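Local coordinates for protein protease 2A (Rhinovirus C, PDB 5X45) that probably cleaves the viral polyprotein and host proteins as a chymotrypsin-like cysteine protease that carries a bound zinc ion, at residues T28-L33 / L37-T42; W78-E83 / Y87-Q92; G119-G124 / V129-L134. All coordinates share one frame; numbering follows the deposited sequence.

Contact 1. Residues T28-L33 / L37-T42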
ATOM      1  N   THR A  28     -16.898   2.635  -5.767  1.00 38.98           N
ATOM      2  CA  THR A  28     -15.551   2.798  -6.303  1.00 34.74           C
ATOM      3  C   THR A  28     -15.393   4.176  -6.952  1.00 37.01           C
ATOM      4  O   THR A  28     -16.228   4.574  -7.768  1.00 43.39           O
ATOM      5  CB  THR A  28     -15.220   1.694  -7.327  1.00 33.54           C
ATOM      6  OG1 THR A  28     -15.336   0.415  -6.696  1.00 39.15           O
ATOM      7  CG2 THR A  28     -13.807   1.844  -7.867  1.00 28.00           C
ATOM      8  N   ILE A  29     -14.349   4.908  -6.569  1.00 29.15           N
ATOM      9  CA  ILE A  29     -14.090   6.222  -7.152  1.00 32.20           C
ATOM     10  C   ILE A  29     -12.736   6.248  -7.876  1.00 29.45           C
ATOM     11  O   ILE A  29     -12.416   7.206  -8.573  1.00 31.02           O
ATOM     12  CB  ILE A  29     -14.124   7.351  -6.087  1.00 30.32           C
ATOM     13  CG1 ILE A  29     -13.061   7.129  -5.016  1.00 30.78           C
ATOM     14  CG2 ILE A  29     -15.492   7.460  -5.452  1.00 32.35           C
ATOM     15  CD1 ILE A  29     -13.025   8.232  -3.981  1.00 31.40           C
ATOM     16  N   LEU A  30     -11.952   5.185  -7.724  1.00 30.28           N
ATOM     17  CA  LEU A  30     -10.685   5.058  -8.443  1.00 25.82           C
ATOM     18  C   LEU A  30     -10.281   3.602  -8.530  1.00 29.09           C
ATOM     19  O   LEU A  30     -10.282   2.889  -7.527  1.00 28.10           O
ATOM     20  CB  LEU A  30      -9.566   5.856  -7.772  1.00 35.54           C
ATOM     21  CG  LEU A  30      -8.261   6.019  -8.572  1.00 32.24           C
ATOM     22  CD1 LEU A  30      -7.612   7.349  -8.222  1.00 39.15           C
ATOM     23  CD2 LEU A  30      -7.266   4.882  -8.343  1.00 24.05           C
ATOM     24  N   LEU A  31      -9.921   3.163  -9.732  1.00 25.27           N
ATOM     25  CA  LEU A  31      -9.390   1.821  -9.909  1.00 25.58           C
ATOM     26  C   LEU A  31      -8.177   1.871 -10.827  1.00 27.66           C
ATOM     27  O   LEU A  31      -8.281   2.240 -11.994  1.00 33.36           O
ATOM     28  CB  LEU A  31     -10.449   0.864 -10.470  1.00 25.99           C
ATOM     29  CG  LEU A  31      -9.935  -0.573 -10.616  1.00 29.20           C
ATOM     30  CD1 LEU A  31      -9.464  -1.112  -9.269  1.00 32.85           C
ATOM     31  CD2 LEU A  31     -10.986  -1.488 -11.214  1.00 31.14           C
ATOM     32  N   ALA A  32      -7.017   1.539 -10.268  1.00 31.61           N
ATOM     33  CA  ALA A  32      -5.759   1.584 -11.004  1.00 37.83           C
ATOM     34  C   ALA A  32      -4.944   0.306 -10.805  1.00 25.06           C
ATOM     35  O   ALA A  32      -4.248   0.160  -9.805  1.00 33.59           O
ATOM     36  CB  ALA A  32      -4.940   2.815 -10.574  1.00 32.86           C
ATOM     37  N   LEU A  33      -5.030  -0.615 -11.761  1.00 41.27           N
ATOM     38  CA  LEU A  33      -4.293  -1.882 -11.693  1.00 38.18           C
ATOM     39  C   LEU A  33      -2.788  -1.703 -11.880  1.00 30.37           C
ATOM     40  O   LEU A  33      -1.995  -2.547 -11.457  1.00 28.16           O
ATOM     41  CB  LEU A  33      -4.854  -2.884 -12.712  1.00 36.01           C
ATOM     42  CG  LEU A  33      -6.159  -3.636 -12.368  1.00 45.56           C
ATOM     43  CD1 LEU A  33      -7.235  -2.843 -11.637  1.00 42.00           C
ATOM     44  CD2 LEU A  33      -6.729  -4.366 -13.591  1.00 46.31           C
ATOM     45  N   LEU A  37      -4.418  -0.786  -7.039  1.00 23.55           N
ATOM     46  CA  LEU A  37      -5.102   0.073  -6.078  1.00 25.62           C
ATOM     47  C   LEU A  37      -6.555   0.282  -6.423  1.00 29.66           C
ATOM     48  O   LEU A  37      -6.898   0.586  -7.567  1.00 32.64           O
ATOM     49  CB  LEU A  37      -4.416   1.435  -6.004  1.00 22.67           C
ATOM     50  CG  LEU A  37      -5.007   2.419  -5.000  1.00 27.71           C
ATOM     51  CD1 LEU A  37      -4.749   1.959  -3.558  1.00 27.01           C
ATOM     52  CD2 LEU A  37      -4.449   3.809  -5.237  1.00 22.84           C
ATOM     53  N   GLN A  38      -7.412   0.124  -5.425  1.00 28.31           N
ATOM     54  CA  GLN A  38      -8.819   0.458  -5.573  1.00 23.49           C
ATOM     55  C   GLN A  38      -9.214   1.423  -4.475  1.00 23.48           C
ATOM     56  O   GLN A  38      -8.842   1.232  -3.321  1.00 23.29           O
ATOM     57  CB  GLN A  38      -9.701  -0.786  -5.520  1.00 24.33           C
ATOM     58  CG  GLN A  38     -11.183  -0.438  -5.429  1.00 35.87           C
ATOM     59  CD  GLN A  38     -12.109  -1.618  -5.650  1.00 37.82           C
ATOM     60  OE1 GLN A  38     -11.773  -2.578  -6.351  1.00 36.93           O
ATOM     61  NE2 GLN A  38     -13.274  -1.569  -5.017  1.00 33.33           N
ATOM     62  N   VAL A  39      -9.923   2.487  -4.832  1.00 23.97           N
ATOM     63  CA  VAL A  39     -10.385   3.415  -3.814  1.00 26.82           C
ATOM     64  C   VAL A  39     -11.904   3.525  -3.848  1.00 34.37           C
ATOM     65  O   VAL A  39     -12.498   3.748  -4.905  1.00 26.47           O
ATOM     66  CB  VAL A  39      -9.780   4.811  -3.978  1.00 28.78           C
ATOM     67  CG1 VAL A  39     -10.158   5.676  -2.774  1.00 31.17           C
ATOM     68  CG2 VAL A  39      -8.275   4.719  -4.115  1.00 23.55           C
ATOM     69  N   ASP A  40     -12.523   3.368  -2.679  1.00 40.23           N
ATOM     70  CA  ASP A  40     -13.971   3.463  -2.550  1.00 39.78           C
ATOM     71  C   ASP A  40     -14.334   4.624  -1.647  1.00 35.28           C
ATOM     72  O   ASP A  40     -13.640   4.906  -0.677  1.00 38.83           O
ATOM     73  CB  ASP A  40     -14.564   2.158  -2.004  1.00 50.12           C
ATOM     74  CG  ASP A  40     -14.487   1.006  -3.010  1.00 72.08           C
ATOM     75  OD1 ASP A  40     -13.600   1.027  -3.886  1.00 79.58           O
ATOM     76  OD2 ASP A  40     -15.327   0.083  -2.934  1.00 80.09           O
ATOM     77  N   SER A  41     -15.412   5.321  -1.983  1.00 38.06           N
ATOM     78  CA  SER A  41     -15.946   6.334  -1.088  1.00 36.85           C
ATOM     79  C   SER A  41     -16.656   5.653   0.076  1.00 41.79           C
ATOM     80  O   SER A  41     -17.060   4.494  -0.027  1.00 40.59           O
ATOM     81  CB  SER A  41     -16.909   7.247  -1.825  1.00 35.38           C
ATOM     82  OG  SER A  41     -18.029   6.499  -2.246  1.00 41.08           O
ATOM     83  N   THR A  42     -16.788   6.356   1.191  1.00 55.16           N
ATOM     84  CA  THR A  42     -17.507   5.800   2.325  1.00 58.98           C
ATOM     85  C   THR A  42     -18.222   6.852   3.162  1.00 57.23           C
ATOM     86  O   THR A  42     -17.738   7.966   3.358  1.00 59.61           O
ATOM     87  CB  THR A  42     -16.566   4.964   3.225  1.00 56.04           C
ATOM     88  OG1 THR A  42     -17.333   4.364   4.281  1.00 56.63           O
ATOM     89  CG2 THR A  42     -15.463   5.832   3.826  1.00 47.75           C
TER
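T28 covers one face of two flat groups, the amide end of Q38 and the carboxylate of D40, which share one face of the hairpin with it. The T28 hydroxyl OG1 stands above the face of the Q38 amide, 3.3 Å from NE2. The N-H groups of NE2 lie in the amide plane and miss it, so no hydrogen bond forms here. The T28 CA covers one face of the D40 carboxylate, 3.6 Å from OD1. The edges of the two flat groups meet each other instead. Q38 NE2 donates to D40 OD1 at 2.9 Å, nearly in its own amide plane and on the syn side of the oxygen. The extended Q38 chain, with CG anti to the backbone N (chi1 170°), brings the amide along its strand to D40. The loop before T28 adds further bonds: N23 O also accepts from Q38 NE2, T25 N bonds T28 OG1, and T25 OG1 bonds D40 OD2. Further along, L31 CD1 rests on Q38 CB at 3.8 Å.

The face with L30, A32, L37 and V39 is apolar. L30 CB meets V39 CB at 3.9 Å, and L30 and L37 come together more loosely. At the bulge, I29 CG1 packs against V39 CG1 at 3.9 Å.

The strands run antiparallel, at 166°. V39 O receives two N-H groups, from I29 at 2.7 Å and from L30 by a longer, more bent bond. V39 N returns a bond to L30 O, and A32 and L37 exchange two backbone bonds. I29 and L30 both opposite V39 make a classic beta bulge. It lies in a beta hairpin of the N-terminal antiparallel sheet of the 2A fold, where 28-32 is an outermost strand and 37-41 pairs onward with 14-18.

Contact 2. Residues W78-E83 / Y87-Q92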
ATOM      1  N   TRP A  78       8.616   3.480 -11.735  1.00 28.67           N
ATOM      2  CA  TRP A  78       7.971   2.222 -12.056  1.00 28.31           C
ATOM      3  C   TRP A  78       8.847   1.048 -11.687  1.00 28.62           C
ATOM      4  O   TRP A  78      10.054   1.199 -11.523  1.00 30.77           O
ATOM      5  CB  TRP A  78       7.582   2.168 -13.544  1.00 29.68           C
ATOM      6  CG  TRP A  78       8.703   2.384 -14.541  1.00 31.59           C
ATOM      7  CD1 TRP A  78       9.067   3.564 -15.104  1.00 32.86           C
ATOM      8  CD2 TRP A  78       9.570   1.387 -15.103  1.00 37.69           C
ATOM      9  NE1 TRP A  78      10.115   3.377 -15.968  1.00 42.72           N
ATOM     10  CE2 TRP A  78      10.441   2.048 -15.995  1.00 39.32           C
ATOM     11  CE3 TRP A  78       9.704   0.004 -14.929  1.00 33.07           C
ATOM     12  CZ2 TRP A  78      11.432   1.378 -16.718  1.00 36.84           C
ATOM     13  CZ3 TRP A  78      10.687  -0.663 -15.645  1.00 35.16           C
ATOM     14  CH2 TRP A  78      11.542   0.028 -16.529  1.00 36.96           C
ATOM     15  N   TYR A  79       8.230  -0.124 -11.578  1.00 28.37           N
ATOM     16  CA  TYR A  79       8.899  -1.302 -11.052  1.00 29.02           C
ATOM     17  C   TYR A  79       8.292  -2.569 -11.630  1.00 34.10           C
ATOM     18  O   TYR A  79       7.071  -2.653 -11.788  1.00 30.55           O
ATOM     19  CB  TYR A  79       8.772  -1.295  -9.525  1.00 27.71           C
ATOM     20  CG  TYR A  79       9.738  -2.144  -8.739  1.00 34.73           C
ATOM     21  CD1 TYR A  79      11.077  -1.786  -8.621  1.00 41.04           C
ATOM     22  CD2 TYR A  79       9.298  -3.277  -8.059  1.00 39.54           C
ATOM     23  CE1 TYR A  79      11.961  -2.557  -7.879  1.00 43.18           C
ATOM     24  CE2 TYR A  79      10.168  -4.050  -7.310  1.00 35.56           C
ATOM     25  CZ  TYR A  79      11.496  -3.685  -7.225  1.00 51.96           C
ATOM     26  OH  TYR A  79      12.364  -4.451  -6.482  1.00 69.72           O
ATOM     27  N   GLU A  80       9.138  -3.552 -11.940  1.00 35.61           N
ATOM     28  CA  GLU A  80       8.671  -4.838 -12.468  1.00 40.14           C
ATOM     29  C   GLU A  80       8.237  -5.759 -11.330  1.00 39.51           C
ATOM     30  O   GLU A  80       9.051  -6.149 -10.491  1.00 39.34           O
ATOM     31  CB  GLU A  80       9.764  -5.516 -13.293  1.00 38.73           C
ATOM     32  CG  GLU A  80       9.340  -6.805 -13.991  1.00 51.01           C
ATOM     33  CD  GLU A  80      10.185  -7.115 -15.229  1.00 67.11           C
ATOM     34  OE1 GLU A  80      10.724  -8.238 -15.310  1.00 72.82           O
ATOM     35  OE2 GLU A  80      10.314  -6.249 -16.120  1.00 73.84           O
ATOM     36  N   ILE A  81       6.953  -6.097 -11.305  1.00 33.05           N
ATOM     37  CA  ILE A  81       6.435  -7.050 -10.334  1.00 33.56           C
ATOM     38  C   ILE A  81       6.440  -8.442 -10.944  1.00 36.61           C
ATOM     39  O   ILE A  81       5.907  -8.647 -12.044  1.00 37.67           O
ATOM     40  CB  ILE A  81       5.003  -6.710  -9.881  1.00 37.58           C
ATOM     41  CG1 ILE A  81       4.865  -5.225  -9.526  1.00 39.83           C
ATOM     42  CG2 ILE A  81       4.593  -7.609  -8.716  1.00 37.33           C
ATOM     43  CD1 ILE A  81       5.750  -4.772  -8.399  1.00 28.47           C
ATOM     44  N   GLN A  82       7.035  -9.405 -10.249  1.00 38.47           N
ATOM     45  CA  GLN A  82       7.089 -10.746 -10.808  1.00 46.28           C
ATOM     46  C   GLN A  82       5.724 -11.417 -10.739  1.00 43.88           C
ATOM     47  O   GLN A  82       4.877 -11.053  -9.911  1.00 45.14           O
ATOM     48  CB  GLN A  82       8.136 -11.582 -10.081  1.00 56.31           C
ATOM     49  CG  GLN A  82       9.526 -11.008 -10.225  1.00 67.33           C
ATOM     50  CD  GLN A  82       9.886 -10.738 -11.679  1.00 72.16           C
ATOM     51  OE1 GLN A  82       9.624 -11.558 -12.566  1.00 75.03           O
ATOM     52  NE2 GLN A  82      10.462  -9.569 -11.931  1.00 66.29           N
ATOM     53  N   GLU A  83       5.520 -12.385 -11.630  1.00 51.99           N
ATOM     54  CA  GLU A  83       4.290 -13.167 -11.683  1.00 49.56           C
ATOM     55  C   GLU A  83       3.916 -13.715 -10.312  1.00 59.31           C
ATOM     56  O   GLU A  83       4.763 -14.242  -9.590  1.00 64.82           O
ATOM     57  CB  GLU A  83       4.412 -14.301 -12.693  1.00 58.08           C
ATOM     58  CG  GLU A  83       3.240 -15.263 -12.655  1.00 73.34           C
ATOM     59  CD  GLU A  83       3.229 -16.224 -13.821  1.00 85.20           C
ATOM     60  OE1 GLU A  83       4.288 -16.822 -14.105  1.00 88.80           O
ATOM     61  OE2 GLU A  83       2.167 -16.357 -14.465  1.00 88.63           O
ATOM     62  N   TYR A  87      -1.858 -11.893 -10.570  1.00 59.19           N
ATOM     63  CA  TYR A  87      -1.385 -11.114 -11.718  1.00 57.74           C
ATOM     64  C   TYR A  87      -0.258 -11.830 -12.433  1.00 59.88           C
ATOM     65  O   TYR A  87       0.583 -12.474 -11.795  1.00 46.37           O
ATOM     66  CB  TYR A  87      -0.860  -9.738 -11.302  1.00 50.64           C
ATOM     67  CG  TYR A  87      -1.901  -8.772 -10.818  1.00 58.20           C
ATOM     68  CD1 TYR A  87      -3.160  -8.710 -11.407  1.00 53.97           C
ATOM     69  CD2 TYR A  87      -1.625  -7.923  -9.748  1.00 59.07           C
ATOM     70  CE1 TYR A  87      -4.115  -7.826 -10.944  1.00 56.75           C
ATOM     71  CE2 TYR A  87      -2.566  -7.038  -9.279  1.00 57.96           C
ATOM     72  CZ  TYR A  87      -3.808  -6.991  -9.875  1.00 62.00           C
ATOM     73  OH  TYR A  87      -4.741  -6.102  -9.396  1.00 67.07           O
ATOM     74  N   PRO A  88      -0.217 -11.699 -13.765  1.00 56.36           N
ATOM     75  CA  PRO A  88       0.996 -12.056 -14.501  1.00 53.98           C
ATOM     76  C   PRO A  88       2.096 -11.036 -14.210  1.00 52.51           C
ATOM     77  O   PRO A  88       1.829 -10.016 -13.560  1.00 50.94           O
ATOM     78  CB  PRO A  88       0.553 -11.991 -15.962  1.00 54.81           C
ATOM     79  CG  PRO A  88      -0.548 -10.982 -15.962  1.00 50.57           C
ATOM     80  CD  PRO A  88      -1.277 -11.197 -14.656  1.00 51.74           C
ATOM     81  N   LYS A  89       3.312 -11.323 -14.657  1.00 45.70           N
ATOM     82  CA  LYS A  89       4.412 -10.372 -14.563  1.00 54.93           C
ATOM     83  C   LYS A  89       3.978  -9.064 -15.229  1.00 48.59           C
ATOM     84  O   LYS A  89       3.497  -9.079 -16.365  1.00 42.76           O
ATOM     85  CB  LYS A  89       5.658 -10.952 -15.238  1.00 55.96           C
ATOM     86  CG  LYS A  89       6.666  -9.937 -15.757  1.00 58.08           C
ATOM     87  CD  LYS A  89       7.803 -10.648 -16.485  1.00 61.66           C
ATOM     88  CE  LYS A  89       8.727  -9.668 -17.190  1.00 66.11           C
ATOM     89  NZ  LYS A  89      10.122 -10.180 -17.347  1.00 67.73           N
ATOM     90  N   HIS A  90       4.136  -7.941 -14.526  1.00 39.18           N
ATOM     91  CA  HIS A  90       3.649  -6.649 -15.022  1.00 36.77           C
ATOM     92  C   HIS A  90       4.377  -5.474 -14.380  1.00 36.97           C
ATOM     93  O   HIS A  90       5.053  -5.633 -13.363  1.00 35.15           O
ATOM     94  CB  HIS A  90       2.155  -6.501 -14.760  1.00 36.44           C
ATOM     95  CG  HIS A  90       1.818  -6.364 -13.310  1.00 36.08           C
ATOM     96  ND1 HIS A  90       1.903  -7.416 -12.423  1.00 45.27           N
ATOM     97  CD2 HIS A  90       1.421  -5.291 -12.586  1.00 34.48           C
ATOM     98  CE1 HIS A  90       1.566  -6.998 -11.215  1.00 43.66           C
ATOM     99  NE2 HIS A  90       1.269  -5.714 -11.286  1.00 36.75           N
ATOM    100  N   ILE A  91       4.223  -4.295 -14.978  1.00 35.13           N
ATOM    101  CA  ILE A  91       4.817  -3.068 -14.451  1.00 31.82           C
ATOM    102  C   ILE A  91       3.837  -2.340 -13.533  1.00 31.98           C
ATOM    103  O   ILE A  91       2.658  -2.222 -13.846  1.00 41.93           O
ATOM    104  CB  ILE A  91       5.247  -2.102 -15.579  1.00 32.88           C
ATOM    105  CG1 ILE A  91       6.252  -2.763 -16.535  1.00 34.57           C
ATOM    106  CG2 ILE A  91       5.805  -0.812 -14.991  1.00 31.21           C
ATOM    107  CD1 ILE A  91       7.389  -3.479 -15.870  1.00 34.82           C
ATOM    108  N   GLN A  92       4.335  -1.849 -12.401  1.00 29.67           N
ATOM    109  CA  GLN A  92       3.555  -0.976 -11.537  1.00 33.94           C
ATOM    110  C   GLN A  92       4.250   0.380 -11.400  1.00 26.52           C
ATOM    111  O   GLN A  92       5.440   0.506 -11.672  1.00 26.94           O
ATOM    112  CB  GLN A  92       3.326  -1.625 -10.165  1.00 26.26           C
ATOM    113  CG  GLN A  92       2.206  -2.666 -10.175  1.00 36.14           C
ATOM    114  CD  GLN A  92       1.765  -3.105  -8.786  1.00 30.71           C
ATOM    115  OE1 GLN A  92       1.896  -2.364  -7.810  1.00 32.34           O
ATOM    116  NE2 GLN A  92       1.216  -4.311  -8.697  1.00 27.92           N
TER
HETATM  117  O   HOH W   1       2.575 -10.172 -10.479  1.00 54.89           O
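W78 meets I91 at the open end of the hairpin, away from the turn. W78 CB lies 3.8 Å from I91 CG2, and the same methyl group approaches the indole obliquely. Y79 follows with a pair of backbone bonds to Q92, while its ring leads away to L95 and I97 of strand 95-98. E80 is on the face with I91, whose CD1 touches the E80 backbone. The E80 carboxylate reaches across to K89. K89 NZ binds OE1 at 2.9 Å in a salt bridge and comes from above the carboxylate plane, 48° out of it. Both chains are extended, which lets them span the strands at the surface.

This is a two-stranded antiparallel beta hairpin, 78-81 with 90-93. It probably corresponds to the bII2-cII hairpin of other enteroviral 2A proteases.

I81 is buried. Its CB sits off-centre over the H90 imidazole, 4.1 Å from the ring centroid, and its CG1 covers the same ring and packs on Q92 CG at 3.7 Å. H90 is held at both nitrogens. ND1 donates to P88 O at 2.8 Å, and NE2 accepts from Q92 NE2 at 2.9 Å, close to the ring plane. This pattern fits a ring protonated at ND1 and probably neutral. With chi1 at 69°, CG lies between the backbone N and the carbonyl carbon, and the ring turns alongside I81. Near Q82 O and P88 O a water lies at the edge of the H90 ring, but its bonding is doubtful. E83 then passes close to the turn, its CA 3.6 Å from K89 N and its CG beside Y87 O.

Contact 3. Residues G119-G124 / V129-L134; sequences GMITAG and VAFTDL
I121 and F131 pair across the strands, and the I121 side chain can be followed outward. From CB, which points away from 129-134, two branches diverge. CG2 runs back beside A130 O. CG1, anti to the carbonyl carbon (chi1 -63°), lies against F131, 3.5 Å from CE2, approaching the ring obliquely. CG1 also meets V129 CG2 at 3.8 Å. The tip, CD1, ends on that same V129 methyl at 3.9 Å. CG1 thus touches both the F131 ring and V129 CG2.

T122 points toward the other strand. Its CB and CG2 pack crosswise on T132 CG2, with CB 3.4 Å away, and CG2 also nears A130 O. At the far end, M120 CE touches L134 CD2 at 3.9 Å, and L134 CG covers G119 CA.

The backbone bonds follow the antiparallel pattern with one break. M120 and T132 exchange two bonds. A130 O accepts from T122 N at 2.9 Å and weakly from A123 N, while A130 N binds A123 O. T122 and A123 both face A130, a classic beta bulge. The two short strand axes cross at 131°, a strong twist for paired strands.

This hairpin is central to the closed six-stranded antiparallel barrel of the chymotrypsin-like fold. Strand 116-124 pairs along its other edge with 110-113, and 129-133 with 95-98. F131 makes an edge-to-face contact with Y60. A130 packs on L95 and I97. M120 and L134 lean on V9 of strand 9-10 and L37 of strand 37-41.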
ATOM      1  N   GLY A 119       1.569   4.672   2.387  1.00 21.10           N
ATOM      2  CA  GLY A 119       1.701   3.526   1.508  1.00 20.64           C
ATOM      3  C   GLY A 119       1.122   2.214   1.992  1.00 27.34           C
ATOM      4  O   GLY A 119       0.705   2.084   3.142  1.00 28.34           O
ATOM      5  N   MET A 120       1.083   1.242   1.086  1.00 25.77           N
ATOM      6  CA  MET A 120       0.610  -0.110   1.377  1.00 24.90           C
ATOM      7  C   MET A 120       1.507  -1.116   0.681  1.00 29.18           C
ATOM      8  O   MET A 120       1.896  -0.906  -0.469  1.00 24.95           O
ATOM      9  CB  MET A 120      -0.823  -0.320   0.893  1.00 28.53           C
ATOM     10  CG  MET A 120      -1.919   0.092   1.845  1.00 43.37           C
ATOM     11  SD  MET A 120      -3.548  -0.425   1.213  1.00 59.79           S
ATOM     12  CE  MET A 120      -3.553   0.361  -0.400  1.00 51.51           C
ATOM     13  N   ILE A 121       1.838  -2.205   1.357  1.00 26.35           N
ATOM     14  CA  ILE A 121       2.616  -3.254   0.708  1.00 28.87           C
ATOM     15  C   ILE A 121       1.857  -3.771  -0.505  1.00 28.62           C
ATOM     16  O   ILE A 121       0.666  -4.071  -0.415  1.00 27.58           O
ATOM     17  CB  ILE A 121       2.905  -4.424   1.643  1.00 30.09           C
ATOM     18  CG1 ILE A 121       3.763  -3.961   2.820  1.00 25.14           C
ATOM     19  CG2 ILE A 121       3.556  -5.562   0.854  1.00 26.90           C
ATOM     20  CD1 ILE A 121       4.120  -5.067   3.773  1.00 27.20           C
ATOM     21  N   THR A 122       2.542  -3.860  -1.641  1.00 32.43           N
ATOM     22  CA  THR A 122       1.913  -4.308  -2.874  1.00 31.57           C
ATOM     23  C   THR A 122       2.665  -5.485  -3.489  1.00 33.57           C
ATOM     24  O   THR A 122       2.115  -6.248  -4.284  1.00 49.37           O
ATOM     25  CB  THR A 122       1.838  -3.163  -3.882  1.00 24.02           C
ATOM     26  OG1 THR A 122       1.017  -3.544  -4.988  1.00 28.04           O
ATOM     27  CG2 THR A 122       3.229  -2.780  -4.364  1.00 23.72           C
ATOM     28  N   ALA A 123       3.927  -5.617  -3.099  1.00 34.77           N
ATOM     29  CA  ALA A 123       4.807  -6.672  -3.572  1.00 33.26           C
ATOM     30  C   ALA A 123       6.088  -6.639  -2.750  1.00 37.02           C
ATOM     31  O   ALA A 123       6.367  -5.655  -2.072  1.00 46.84           O
ATOM     32  CB  ALA A 123       5.115  -6.498  -5.045  1.00 29.26           C
ATOM     33  N   GLY A 124       6.850  -7.723  -2.790  1.00 38.92           N
ATOM     34  CA  GLY A 124       8.145  -7.774  -2.135  1.00 44.72           C
ATOM     35  C   GLY A 124       8.795  -9.135  -2.304  1.00 55.04           C
ATOM     36  O   GLY A 124       8.133 -10.097  -2.679  1.00 61.53           O
ATOM     37  N   VAL A 129      10.848  -4.935   0.200  1.00 37.21           N
ATOM     38  CA  VAL A 129       9.416  -4.761   0.297  1.00 34.38           C
ATOM     39  C   VAL A 129       9.070  -3.535  -0.542  1.00 28.89           C
ATOM     40  O   VAL A 129       9.771  -2.519  -0.491  1.00 28.24           O
ATOM     41  CB  VAL A 129       8.962  -4.619   1.762  1.00 36.70           C
ATOM     42  CG1 VAL A 129       9.791  -3.559   2.467  1.00 33.54           C
ATOM     43  CG2 VAL A 129       7.454  -4.316   1.843  1.00 31.36           C
ATOM     44  N   ALA A 130       8.013  -3.653  -1.337  1.00 26.46           N
ATOM     45  CA  ALA A 130       7.566  -2.586  -2.226  1.00 24.92           C
ATOM     46  C   ALA A 130       6.213  -2.061  -1.784  1.00 27.22           C
ATOM     47  O   ALA A 130       5.271  -2.826  -1.567  1.00 27.28           O
ATOM     48  CB  ALA A 130       7.485  -3.087  -3.660  1.00 25.56           C
ATOM     49  N   PHE A 131       6.114  -0.748  -1.663  1.00 22.41           N
ATOM     50  CA  PHE A 131       4.864  -0.130  -1.272  1.00 29.05           C
ATOM     51  C   PHE A 131       4.333   0.704  -2.431  1.00 28.06           C
ATOM     52  O   PHE A 131       5.119   1.344  -3.137  1.00 21.35           O
ATOM     53  CB  PHE A 131       5.053   0.766  -0.036  1.00 21.13           C
ATOM     54  CG  PHE A 131       5.794   0.110   1.104  1.00 23.35           C
ATOM     55  CD1 PHE A 131       7.186   0.140   1.159  1.00 22.74           C
ATOM     56  CD2 PHE A 131       5.097  -0.508   2.142  1.00 22.07           C
ATOM     57  CE1 PHE A 131       7.870  -0.447   2.220  1.00 31.83           C
ATOM     58  CE2 PHE A 131       5.774  -1.095   3.205  1.00 25.18           C
ATOM     59  CZ  PHE A 131       7.168  -1.067   3.244  1.00 24.10           C
ATOM     60  N   THR A 132       3.019   0.702  -2.641  1.00 24.28           N
ATOM     61  CA  THR A 132       2.441   1.745  -3.475  1.00 33.99           C
ATOM     62  C   THR A 132       2.343   3.009  -2.637  1.00 26.96           C
ATOM     63  O   THR A 132       1.850   2.992  -1.514  1.00 26.97           O
ATOM     64  CB  THR A 132       1.050   1.406  -4.048  1.00 29.13           C
ATOM     65  OG1 THR A 132       0.076   1.397  -3.001  1.00 60.06           O
ATOM     66  CG2 THR A 132       1.069   0.087  -4.703  1.00 22.27           C
ATOM     67  N   ASP A 133       2.851   4.093  -3.194  1.00 23.01           N
ATOM     68  CA  ASP A 133       2.750   5.395  -2.585  1.00 29.31           C
ATOM     69  C   ASP A 133       1.319   5.885  -2.807  1.00 32.81           C
ATOM     70  O   ASP A 133       0.871   6.010  -3.947  1.00 38.74           O
ATOM     71  CB  ASP A 133       3.784   6.345  -3.208  1.00 22.61           C
ATOM     72  CG  ASP A 133       3.892   7.683  -2.478  1.00 42.58           C
ATOM     73  OD1 ASP A 133       2.963   8.059  -1.719  1.00 31.20           O
ATOM     74  OD2 ASP A 133       4.928   8.359  -2.666  1.00 48.78           O
ATOM     75  N   LEU A 134       0.603   6.152  -1.717  1.00 26.66           N
ATOM     76  CA  LEU A 134      -0.804   6.528  -1.794  1.00 27.18           C
ATOM     77  C   LEU A 134      -0.979   8.015  -2.074  1.00 28.35           C
ATOM     78  O   LEU A 134      -2.050   8.449  -2.500  1.00 41.85           O
ATOM     79  CB  LEU A 134      -1.528   6.173  -0.496  1.00 29.62           C
ATOM     80  CG  LEU A 134      -1.554   4.684  -0.184  1.00 32.13           C
ATOM     81  CD1 LEU A 134      -2.182   4.476   1.177  1.00 33.85           C
ATOM     82  CD2 LEU A 134      -2.272   3.894  -1.263  1.00 30.01           C
TER

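Contact 3 touches both others, its centre about 16 Å from that of contact 1 and about 13 Å from that of contact 2. L37 CD1 of contact 1 packs on M120 CE of contact 3 at 3.7 Å, joining the N-terminal sheet to the barrel. Contact 2 meets contact 3 through Q92 OE1 and T122 OG1, a probable hydrogen bond of 3.2 Å, and through I81 CD1 on A123 CB. Contacts 1 and 2 touch at L33 and Y87, whose OH bonds D36 in the turn of contact 1. In this family the active site lies between the two domains. Zinc, held by C53, C55, C113 and H115, is about 11 Å from G119; no contact supplies a ligand.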